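PDB 4G78: histidine phosphotransfer protein from Medicago truncatula, which probably relays phosphoryl groups between cytokinin sensor histidine kinases and response regulators in plant hormone signalling. Local coordinates for residues F135-Q138 and Q139-K142. Residues are numbered along the deposited sequence; the frame is centred on the assembly and turned at random. Where two conformers were deposited one is given.
Sequences FKLQ and QEIK
The ammonium NZ of Lys136 meets carboxylate oxygen OE2 of Glu140 at 2.7 Å, a salt bridge spanning one turn of helix. The nitrogen reaches OE2 on its syn side but stands 24° out of the carboxylate plane, while OE1 lies 4.1 Å from the same NZ, so the grip is one-sided. Lys136 gets there by running straight out from the backbone as far as CE and then bending at its last torsion (chi4 -75°), which turns NZ back toward the acid. Its aliphatic part also passes close to the carboxylate, with CG and CE each 3.6 Å from OE2. Glu140 comes from the next turn with CG anti to its own carbonyl carbon (chi1 -70°) and an extended chain beyond, and its CG rests 3.3 Å from the Lys136 carbonyl O. That same O accepts the backbone N of Glu140 at 3.0 Å, so main chain and side chains tie this pair together twice. With an alanine in place of Glu140, the Lys136 ammonium is likely to lose its carboxylate mate and its bent end to be freer to turn.

Around the helix, the amide N atoms of Gln139, Ile141 and Lys142 bond to the carbonyl O atoms of Phe135, Leu137 and Gln138 respectively. CG of Gln139 lies 3.2 Å from the Phe135 carbonyl O; its NE2 hydrogen-bonds OD1 of Asp41, at the start of helix 41-66, and NZ of Lys142 forms a salt bridge with OD2 of the same residue. Phe135 packs on Ile44 and Met47 of that helix, whereas Leu137 and Ile141 face helix 6-20. The arrangement is a classic i to i+4 Lys-Glu salt bridge, set near the C-terminal end of the long last helix of the HPt helix bundle.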
ATOM      1  N   PHE A 135      -4.750 -10.846   4.960  1.00  9.24           N
ATOM      2  CA  PHE A 135      -5.057 -10.796   6.369  1.00  9.88           C
ATOM      3  C   PHE A 135      -6.267 -11.656   6.718  1.00  9.55           C
ATOM      4  O   PHE A 135      -6.311 -12.275   7.787  1.00 10.86           O
ATOM      5  CB  PHE A 135      -5.292  -9.340   6.793  1.00 10.92           C
ATOM      6  CG  PHE A 135      -4.095  -8.430   6.578  1.00 11.60           C
ATOM      7  CD1 PHE A 135      -2.795  -8.895   6.544  1.00 12.75           C
ATOM      8  CD2 PHE A 135      -4.324  -7.057   6.450  1.00 14.60           C
ATOM      9  CE1 PHE A 135      -1.703  -8.042   6.415  1.00 15.90           C
ATOM     10  CE2 PHE A 135      -3.221  -6.185   6.308  1.00 15.85           C
ATOM     11  CZ  PHE A 135      -1.945  -6.699   6.280  1.00 16.76           C
ATOM     12  N   LYS A 136      -7.252 -11.743   5.798  1.00  9.69           N
ATOM     13  CA  LYS A 136      -8.405 -12.632   6.020  1.00  9.91           C
ATOM     14  C   LYS A 136      -7.932 -14.060   6.192  1.00  9.15           C
ATOM     15  O   LYS A 136      -8.362 -14.772   7.104  1.00  9.70           O
ATOM     16  CB  LYS A 136      -9.364 -12.523   4.793  1.00 11.71           C
ATOM     17  CG  LYS A 136     -10.606 -13.480   4.888  1.00 12.28           C
ATOM     18  CD  LYS A 136     -11.440 -13.387   3.595  1.00 12.81           C
ATOM     19  CE  LYS A 136     -12.739 -14.073   3.632  1.00 13.97           C
ATOM     20  NZ  LYS A 136     -12.680 -15.518   3.547  1.00 12.10           N
ATOM     21  N   LEU A 137      -7.060 -14.508   5.295  1.00  8.88           N
ATOM     22  CA  LEU A 137      -6.569 -15.879   5.366  1.00  9.14           C
ATOM     23  C   LEU A 137      -5.775 -16.094   6.659  1.00  9.13           C
ATOM     24  O   LEU A 137      -5.917 -17.134   7.315  1.00  9.85           O
ATOM     25  CB  LEU A 137      -5.679 -16.171   4.157  1.00  9.36           C
ATOM     26  CG  LEU A 137      -6.425 -16.139   2.790  1.00  9.94           C
ATOM     27  CD1 LEU A 137      -5.400 -16.088   1.667  1.00 11.04           C
ATOM     28  CD2 LEU A 137      -7.349 -17.355   2.667  1.00 12.59           C
ATOM     29  N   GLN A 138      -4.920 -15.139   7.029  1.00  9.77           N
ATOM     30  CA  GLN A 138      -4.138 -15.274   8.257  0.57 11.46           C
ATOM     31  C   GLN A 138      -5.047 -15.413   9.450  1.00 10.48           C
ATOM     32  O   GLN A 138      -4.793 -16.225  10.369  1.00 11.38           O
ATOM     33  CB  GLN A 138      -3.279 -14.043   8.526  0.57 11.60           C
ATOM     34  CG  GLN A 138      -2.130 -14.021   7.593  0.57 11.17           C
ATOM     35  CD  GLN A 138      -1.199 -12.856   7.709  0.57 16.73           C
ATOM     36  OE1 GLN A 138      -0.098 -12.868   7.113  0.57 26.15           O
ATOM     37  NE2 GLN A 138      -1.591 -11.811   8.355  0.57 18.78           N
ATOM     38  N   GLN A 139      -6.106 -14.629   9.505  0.73 10.52           N
ATOM     39  CA  GLN A 139      -7.054 -14.651  10.606  0.73 11.55           C
ATOM     40  C   GLN A 139      -7.791 -16.004  10.701  0.73 10.32           C
ATOM     41  O   GLN A 139      -8.064 -16.500  11.745  0.73 11.36           O
ATOM     42  CB  GLN A 139      -7.990 -13.466  10.540  0.73 13.31           C
ATOM     43  CG  GLN A 139      -7.220 -12.154  10.831  0.73 17.00           C
ATOM     44  CD  GLN A 139      -6.426 -12.119  12.082  0.73 22.03           C
ATOM     45  OE1 GLN A 139      -6.738 -12.534  13.163  0.73 25.02           O
ATOM     46  NE2 GLN A 139      -5.251 -11.597  11.695  0.73 31.92           N
ATOM     47  N   GLU A 140      -8.153 -16.530   9.500  1.00  9.50           N
ATOM     48  CA  GLU A 140      -8.836 -17.820   9.488  1.00  9.15           C
ATOM     49  C   GLU A 140      -7.906 -18.935   9.991  1.00  8.99           C
ATOM     50  O   GLU A 140      -8.348 -19.844  10.696  1.00  9.80           O
ATOM     51  CB  GLU A 140      -9.361 -18.128   8.103  1.00  9.51           C
ATOM     52  CG  GLU A 140     -10.514 -17.240   7.712  1.00  9.35           C
ATOM     53  CD  GLU A 140     -10.990 -17.430   6.303  1.00 10.07           C
ATOM     54  OE1 GLU A 140     -10.470 -18.278   5.583  1.00 11.25           O
ATOM     55  OE2 GLU A 140     -11.967 -16.681   5.933  1.00 11.53           O
ATOM     56  N   ILE A 141      -6.649 -18.886   9.631  1.00  9.42           N
ATOM     57  CA  ILE A 141      -5.664 -19.843  10.130  1.00  9.93           C
ATOM     58  C   ILE A 141      -5.531 -19.726  11.636  1.00 10.38           C
ATOM     59  O   ILE A 141      -5.538 -20.735  12.380  1.00 12.16           O
ATOM     60  CB  ILE A 141      -4.345 -19.681   9.413  1.00 10.65           C
ATOM     61  CG1 ILE A 141      -4.477 -20.154   7.953  1.00 10.92           C
ATOM     62  CG2 ILE A 141      -3.215 -20.429  10.141  1.00 12.18           C
ATOM     63  CD1 ILE A 141      -3.333 -19.804   7.062  1.00 12.19           C
ATOM     64  N   LYS A 142      -5.462 -18.507  12.158  1.00 11.32           N
ATOM     65  CA  LYS A 142      -5.408 -18.302  13.630  1.00 13.46           C
ATOM     66  C   LYS A 142      -6.616 -18.922  14.289  1.00 12.86           C
ATOM     67  O   LYS A 142      -6.536 -19.525  15.331  1.00 15.61           O
ATOM     68  CB  LYS A 142      -5.298 -16.839  13.927  1.00 17.49           C
ATOM     69  CG  LYS A 142      -5.071 -16.485  15.382  1.00 26.82           C
ATOM     70  CD  LYS A 142      -4.416 -15.125  15.526  1.00 38.41           C
ATOM     71  CE  LYS A 142      -5.276 -13.982  15.137  1.00 44.89           C
ATOM     72  NZ  LYS A 142      -4.978 -12.698  15.918  1.00 44.92           N
TER